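Long-range contacts in rhamnosidase B (Bacillus sp., PDB 2OKX), which hydrolyses terminal alpha-L-rhamnose residues from rhamnosides as a member of glycoside hydrolase family 78, probably with inversion of the anomeric configuration: residues A[200-205]-A[521-526]; A[449-454]-A[503-508]. All blocks are in the same frame, centred on the assembly; numbering follows the deposited sequence.

Contact 1: A[200-205]-A[521-526]. With CA (calcium ion), chain C.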
loop_
_atom_site.group_PDB
_atom_site.type_symbol
_atom_site.label_atom_id
_atom_site.label_comp_id
_atom_site.label_asym_id
_atom_site.label_seq_id
_atom_site.Cartn_x
_atom_site.Cartn_y
_atom_site.Cartn_z
ATOM N N GLU A 200 -16.612 -1.454 7.848
ATOM C CA GLU A 200 -16.088 -2.693 8.384
ATOM C C GLU A 200 -17.243 -3.665 8.253
ATOM O O GLU A 200 -18.182 -3.649 9.047
ATOM C CB GLU A 200 -15.617 -2.566 9.839
ATOM C CG GLU A 200 -14.966 -3.868 10.331
ATOM C CD GLU A 200 -13.898 -3.671 11.406
ATOM O OE1 GLU A 200 -13.620 -4.641 12.139
ATOM O OE2 GLU A 200 -13.328 -2.562 11.509
ATOM N N GLU A 201 -17.199 -4.480 7.202
ATOM C CA GLU A 201 -18.267 -5.433 6.974
ATOM C C GLU A 201 -17.753 -6.849 6.839
ATOM O O GLU A 201 -16.814 -7.136 6.091
ATOM C CB GLU A 201 -19.115 -5.035 5.753
ATOM C CG GLU A 201 -18.450 -5.119 4.400
ATOM C CD GLU A 201 -19.337 -4.574 3.274
ATOM O OE1 GLU A 201 -20.442 -5.108 3.047
ATOM O OE2 GLU A 201 -18.925 -3.601 2.611
ATOM N N LYS A 202 -18.383 -7.730 7.600
ATOM C CA LYS A 202 -18.025 -9.132 7.620
ATOM C C LYS A 202 -18.469 -9.790 6.328
ATOM O O LYS A 202 -19.655 -9.801 5.999
ATOM C CB LYS A 202 -18.692 -9.804 8.815
ATOM C CG LYS A 202 -18.286 -11.235 9.052
ATOM C CD LYS A 202 -18.937 -11.727 10.333
ATOM C CE LYS A 202 -18.546 -13.156 10.660
ATOM N NZ LYS A 202 -19.151 -13.559 11.963
ATOM N N LEU A 203 -17.501 -10.319 5.593
ATOM C CA LEU A 203 -17.774 -10.993 4.334
ATOM C C LEU A 203 -17.199 -12.399 4.392
ATOM O O LEU A 203 -16.052 -12.594 4.800
ATOM C CB LEU A 203 -17.144 -10.219 3.170
ATOM C CG LEU A 203 -17.658 -8.794 2.963
ATOM C CD1 LEU A 203 -16.864 -8.118 1.851
ATOM C CD2 LEU A 203 -19.150 -8.836 2.631
ATOM N N TYR A 204 -18.007 -13.380 4.006
ATOM C CA TYR A 204 -17.559 -14.761 4.002
ATOM C C TYR A 204 -16.873 -15.077 2.677
ATOM O O TYR A 204 -17.108 -14.400 1.677
ATOM C CB TYR A 204 -18.739 -15.712 4.221
ATOM C CG TYR A 204 -19.265 -15.693 5.636
ATOM C CD1 TYR A 204 -20.103 -14.668 6.079
ATOM C CD2 TYR A 204 -18.874 -16.670 6.553
ATOM C CE1 TYR A 204 -20.532 -14.615 7.406
ATOM C CE2 TYR A 204 -19.296 -16.625 7.878
ATOM C CZ TYR A 204 -20.118 -15.598 8.297
ATOM O OH TYR A 204 -20.510 -15.541 9.613
ATOM N N PRO A 205 -15.995 -16.096 2.663
ATOM C CA PRO A 205 -15.268 -16.509 1.459
ATOM C C PRO A 205 -16.210 -17.106 0.415
ATOM O O PRO A 205 -17.349 -17.445 0.726
ATOM C CB PRO A 205 -14.275 -17.546 1.989
ATOM C CG PRO A 205 -14.034 -17.097 3.402
ATOM C CD PRO A 205 -15.443 -16.765 3.855
ATOM N N LEU A 521 -13.538 -25.787 12.560
ATOM C CA LEU A 521 -13.525 -24.408 12.101
ATOM C C LEU A 521 -14.968 -23.949 11.912
ATOM O O LEU A 521 -15.657 -24.394 10.991
ATOM C CB LEU A 521 -12.728 -24.308 10.795
ATOM C CG LEU A 521 -12.433 -22.923 10.204
ATOM C CD1 LEU A 521 -11.893 -21.983 11.276
ATOM C CD2 LEU A 521 -11.423 -23.074 9.071
ATOM N N HIS A 522 -15.430 -23.082 12.809
ATOM C CA HIS A 522 -16.792 -22.566 12.741
ATOM C C HIS A 522 -16.942 -21.538 11.633
ATOM O O HIS A 522 -17.990 -21.453 10.999
ATOM C CB HIS A 522 -17.210 -21.962 14.085
ATOM C CG HIS A 522 -17.530 -22.991 15.125
ATOM N ND1 HIS A 522 -16.557 -23.677 15.819
ATOM C CD2 HIS A 522 -18.716 -23.495 15.543
ATOM C CE1 HIS A 522 -17.128 -24.559 16.620
ATOM N NE2 HIS A 522 -18.437 -24.470 16.471
ATOM N N GLU A 523 -15.897 -20.751 11.414
ATOM C CA GLU A 523 -15.903 -19.758 10.348
ATOM C C GLU A 523 -14.568 -19.053 10.167
ATOM O O GLU A 523 -13.824 -18.830 11.126
ATOM C CB GLU A 523 -16.997 -18.709 10.568
ATOM C CG GLU A 523 -16.930 -17.958 11.882
ATOM C CD GLU A 523 -18.046 -16.936 12.006
ATOM O OE1 GLU A 523 -19.193 -17.273 11.649
ATOM O OE2 GLU A 523 -17.788 -15.801 12.460
ATOM N N ILE A 524 -14.268 -18.742 8.911
ATOM C CA ILE A 524 -13.063 -18.021 8.531
ATOM C C ILE A 524 -13.643 -16.966 7.591
ATOM O O ILE A 524 -14.462 -17.281 6.722
ATOM C CB ILE A 524 -12.036 -18.945 7.809
ATOM C CG1 ILE A 524 -10.838 -18.127 7.316
ATOM C CG2 ILE A 524 -12.689 -19.672 6.657
ATOM C CD1 ILE A 524 -10.023 -17.474 8.423
ATOM N N TYR A 525 -13.251 -15.715 7.785
ATOM C CA TYR A 525 -13.800 -14.634 6.975
ATOM C C TYR A 525 -12.895 -13.418 7.029
ATOM O O TYR A 525 -11.829 -13.447 7.643
ATOM C CB TYR A 525 -15.163 -14.235 7.539
ATOM C CG TYR A 525 -15.080 -13.840 9.002
ATOM C CD1 TYR A 525 -15.205 -14.794 10.015
ATOM C CD2 TYR A 525 -14.794 -12.525 9.371
ATOM C CE1 TYR A 525 -15.042 -14.446 11.362
ATOM C CE2 TYR A 525 -14.627 -12.168 10.705
ATOM C CZ TYR A 525 -14.751 -13.133 11.695
ATOM O OH TYR A 525 -14.568 -12.774 13.011
ATOM N N ILE A 526 -13.331 -12.344 6.382
ATOM C CA ILE A 526 -12.576 -11.104 6.411
ATOM C C ILE A 526 -13.533 -9.965 6.706
ATOM O O ILE A 526 -14.674 -9.969 6.243
ATOM C CB ILE A 526 -11.850 -10.809 5.066
ATOM C CG1 ILE A 526 -10.929 -9.598 5.245
ATOM C CG2 ILE A 526 -12.871 -10.531 3.941
ATOM C CD1 ILE A 526 -10.023 -9.301 4.056
HETATM CA CA CA C . -20.493 -21.441 11.681
HETATM O O HOH W 1 -20.572 -19.585 10.287
HETATM O O HOH W 2 -20.362 -23.288 13.210
HETATM O O HOH W 3 -20.036 -22.809 9.870
#

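Contact 2: A[449-454]-A[503-508]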
loop_
_atom_site.group_PDB
_atom_site.type_symbol
_atom_site.label_atom_id
_atom_site.label_comp_id
_atom_site.label_asym_id
_atom_site.label_seq_id
_atom_site.Cartn_x
_atom_site.Cartn_y
_atom_site.Cartn_z
ATOM N N GLY A 449 -8.726 -5.944 4.352
ATOM C CA GLY A 449 -9.317 -5.833 5.669
ATOM C C GLY A 449 -8.704 -6.690 6.754
ATOM O O GLY A 449 -7.529 -7.066 6.695
ATOM N N PHE A 450 -9.532 -7.017 7.737
ATOM C CA PHE A 450 -9.110 -7.782 8.901
ATOM C C PHE A 450 -9.605 -9.220 8.918
ATOM O O PHE A 450 -10.811 -9.484 8.991
ATOM C CB PHE A 450 -9.576 -7.030 10.147
ATOM C CG PHE A 450 -9.276 -5.554 10.092
ATOM C CD1 PHE A 450 -7.966 -5.091 10.227
ATOM C CD2 PHE A 450 -10.286 -4.634 9.829
ATOM C CE1 PHE A 450 -7.668 -3.734 10.096
ATOM C CE2 PHE A 450 -9.997 -3.270 9.696
ATOM C CZ PHE A 450 -8.685 -2.822 9.830
ATOM N N ILE A 451 -8.655 -10.148 8.857
ATOM C CA ILE A 451 -8.959 -11.570 8.864
ATOM C C ILE A 451 -9.491 -11.977 10.228
ATOM O O ILE A 451 -8.956 -11.571 11.263
ATOM C CB ILE A 451 -7.697 -12.398 8.552
ATOM C CG1 ILE A 451 -7.224 -12.090 7.129
ATOM C CG2 ILE A 451 -7.980 -13.889 8.733
ATOM C CD1 ILE A 451 -5.848 -12.638 6.813
ATOM N N GLY A 452 -10.552 -12.775 10.220
ATOM C CA GLY A 452 -11.143 -13.229 11.463
ATOM C C GLY A 452 -11.569 -14.677 11.375
ATOM O O GLY A 452 -11.765 -15.219 10.286
ATOM N N PHE A 453 -11.700 -15.319 12.528
ATOM C CA PHE A 453 -12.128 -16.706 12.559
ATOM C C PHE A 453 -12.622 -17.087 13.945
ATOM O O PHE A 453 -12.433 -16.354 14.915
ATOM C CB PHE A 453 -10.981 -17.642 12.158
ATOM C CG PHE A 453 -9.818 -17.633 13.120
ATOM C CD1 PHE A 453 -8.711 -16.826 12.887
ATOM C CD2 PHE A 453 -9.834 -18.431 14.263
ATOM C CE1 PHE A 453 -7.632 -16.812 13.778
ATOM C CE2 PHE A 453 -8.762 -18.426 15.163
ATOM C CZ PHE A 453 -7.659 -17.615 14.918
ATOM N N GLU A 454 -13.281 -18.235 14.009
ATOM C CA GLU A 454 -13.789 -18.790 15.253
ATOM C C GLU A 454 -13.599 -20.284 15.093
ATOM O O GLU A 454 -13.926 -20.849 14.047
ATOM C CB GLU A 454 -15.270 -18.466 15.456
ATOM C CG GLU A 454 -15.849 -19.111 16.709
ATOM C CD GLU A 454 -17.256 -18.647 17.022
ATOM O OE1 GLU A 454 -17.891 -19.251 17.905
ATOM O OE2 GLU A 454 -17.726 -17.676 16.392
ATOM N N ARG A 503 -4.757 -6.452 5.753
ATOM C CA ARG A 503 -4.085 -7.211 4.705
ATOM C C ARG A 503 -4.942 -7.221 3.444
ATOM O O ARG A 503 -6.169 -7.215 3.520
ATOM C CB ARG A 503 -3.825 -8.656 5.148
ATOM C CG ARG A 503 -2.836 -8.772 6.297
ATOM C CD ARG A 503 -2.539 -10.214 6.659
ATOM N NE ARG A 503 -1.671 -10.271 7.835
ATOM C CZ ARG A 503 -2.087 -10.059 9.080
ATOM N NH1 ARG A 503 -3.365 -9.789 9.325
ATOM N NH2 ARG A 503 -1.218 -10.077 10.078
ATOM N N GLY A 504 -4.283 -7.223 2.289
ATOM C CA GLY A 504 -4.991 -7.252 1.022
ATOM C C GLY A 504 -4.605 -8.548 0.340
ATOM O O GLY A 504 -3.421 -8.888 0.282
ATOM N N PHE A 505 -5.590 -9.282 -0.162
ATOM C CA PHE A 505 -5.328 -10.560 -0.813
ATOM C C PHE A 505 -6.635 -11.139 -1.338
ATOM O O PHE A 505 -7.714 -10.625 -1.045
ATOM C CB PHE A 505 -4.741 -11.536 0.214
ATOM C CG PHE A 505 -5.685 -11.854 1.344
ATOM C CD1 PHE A 505 -6.549 -12.943 1.263
ATOM C CD2 PHE A 505 -5.758 -11.026 2.460
ATOM C CE1 PHE A 505 -7.473 -13.202 2.275
ATOM C CE2 PHE A 505 -6.682 -11.275 3.482
ATOM C CZ PHE A 505 -7.542 -12.366 3.389
ATOM N N ARG A 506 -6.535 -12.204 -2.125
ATOM C CA ARG A 506 -7.724 -12.880 -2.619
ATOM C C ARG A 506 -7.760 -14.295 -2.049
ATOM O O ARG A 506 -8.813 -14.782 -1.653
ATOM C CB ARG A 506 -7.750 -12.967 -4.154
ATOM C CG ARG A 506 -8.811 -13.955 -4.636
ATOM C CD ARG A 506 -9.130 -13.912 -6.136
ATOM N NE ARG A 506 -10.026 -15.019 -6.476
ATOM C CZ ARG A 506 -10.453 -15.318 -7.704
ATOM N NH1 ARG A 506 -10.083 -14.591 -8.749
ATOM N NH2 ARG A 506 -11.230 -16.378 -7.890
ATOM N N TYR A 507 -6.602 -14.947 -2.008
ATOM C CA TYR A 507 -6.510 -16.324 -1.518
ATOM C C TYR A 507 -5.812 -16.383 -0.169
ATOM O O TYR A 507 -4.759 -15.787 0.013
ATOM C CB TYR A 507 -5.727 -17.180 -2.515
ATOM C CG TYR A 507 -6.243 -17.077 -3.932
ATOM C CD1 TYR A 507 -7.260 -17.919 -4.394
ATOM C CD2 TYR A 507 -5.712 -16.137 -4.811
ATOM C CE1 TYR A 507 -7.731 -17.826 -5.708
ATOM C CE2 TYR A 507 -6.174 -16.034 -6.120
ATOM C CZ TYR A 507 -7.178 -16.881 -6.563
ATOM O OH TYR A 507 -7.597 -16.795 -7.869
ATOM N N LEU A 508 -6.400 -17.116 0.771
ATOM C CA LEU A 508 -5.814 -17.245 2.095
ATOM C C LEU A 508 -5.356 -18.667 2.377
ATOM O O LEU A 508 -6.147 -19.613 2.331
ATOM C CB LEU A 508 -6.820 -16.825 3.169
ATOM C CG LEU A 508 -6.310 -16.836 4.617
ATOM C CD1 LEU A 508 -5.302 -15.710 4.817
ATOM C CD2 LEU A 508 -7.478 -16.658 5.576
HETATM O O HOH W 4 -5.957 -8.923 8.202
#

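Contact 1: A[200-205]-A[521-526]
Lys202 CG stands anti to its backbone N (chi1 -173°) and the chain beyond is extended, while Tyr525 CG sits between its backbone N and carbonyl carbon (chi1 56°); the lysine chain passes over the tyrosine ring toward Glu523. Lys202 CE lies over the centre of the Tyr525 ring, 3.7 Å from its centroid, a CH-pi contact. NZ is set over the same face, a cation-pi pair at 4.5 Å from that centroid, and continues to Glu523 OE2 at 2.7 Å in a salt bridge, meeting it on the syn side. The other carboxylate oxygen takes Tyr204: its OH donates to Glu523 OE1 over 3.0 Å from above the carboxylate plane, with ring and carboxylate planes 83° apart. OE1 also accepts from water 1, a calcium ligand, so Glu523 is second shell to the ion, which His522 O binds directly at 2.6 Å.

The backbones join at one antiparallel hydrogen-bonded pair, Leu203 N to Ile526 O (2.9 Å) and Ile526 N to Leu203 O (3.2 Å). Beyond it, Pro205 CD packs 3.1 Å from Ile524 O, a buried carbonyl without a polar partner in the model. Strand 201-203 adds to strand 520-528, which also pairs with 450-457; on that side His522 and Glu523 both face Glu454 in a classic beta bulge. Pro205 and Ile526 rest on strand 436-443.

Contact 2: A[449-454]-A[503-508]
Ile451 crosses the Phe505 side chain obliquely, with CG1 and CD1 of its longer branch beside ring atoms CE2 and CZ. CD1 lies 3.7 Å from Phe505 CE2, and CG1 lies 3.8 Å from Phe505 CZ. Phe505 CG sits between its backbone N and carbonyl carbon (chi1 63°), and the ring beyond it extends to Ile451. Leu508 meets Ile451 methyl to methyl, Leu508 CD1 to Ile451 CD1 at 3.7 Å. Ile451 CD1 is therefore shared by an aromatic and an aliphatic partner, while Arg503 CD approaches the same methyl less closely.

These side chains lie in the region assigned to the concanavalin-like domain, where the chain turns corners at Gly449 and Arg506 and passes from one sheet to another. Arg506 and Tyr507 form a classic beta bulge against strand 462-472. At the other end, Gly449 and Arg503 make an antiparallel hydrogen-bonded pair: Gly449 N donates to Arg503 O and Arg503 N to Gly449 O, each over 3.0 Å.

Water 4 bridges the two segments, donating to Gly449 O at 2.9 Å and accepting from Ile451 N and Arg503 NH1. It lies in the guanidinium plane, at its edge. Arg503 NH2 has further partners in Thr485 O and Glu152, while Ile451 and Arg503 both touch Phe486.

In the fold
Contacts 1 and 2 have centres about 8 Å apart and meet through adjacent strands of one antiparallel sheet, 520-528 and 450-457. Tyr525 N lies 3.0 Å from Gly452 O and His522 N lies 3.0 Å from Glu454 O, both probable hydrogen bonds. Ile524 CD1 packs 3.4 Å from Gly452 O. Segment 503-508 leads through strand 507-513 into strand 520-528, so the chain returns from contact 2 to contact 1. Side chains join them too: Phe505 touches Ile526, and Leu508 touches Ile524. The calcium ion belongs to contact 1, where Val423 O joins His522 O among its ligands; Glu523, one water away from the ion, is hydrogen-bonded through its backbone to Glu454 of contact 2.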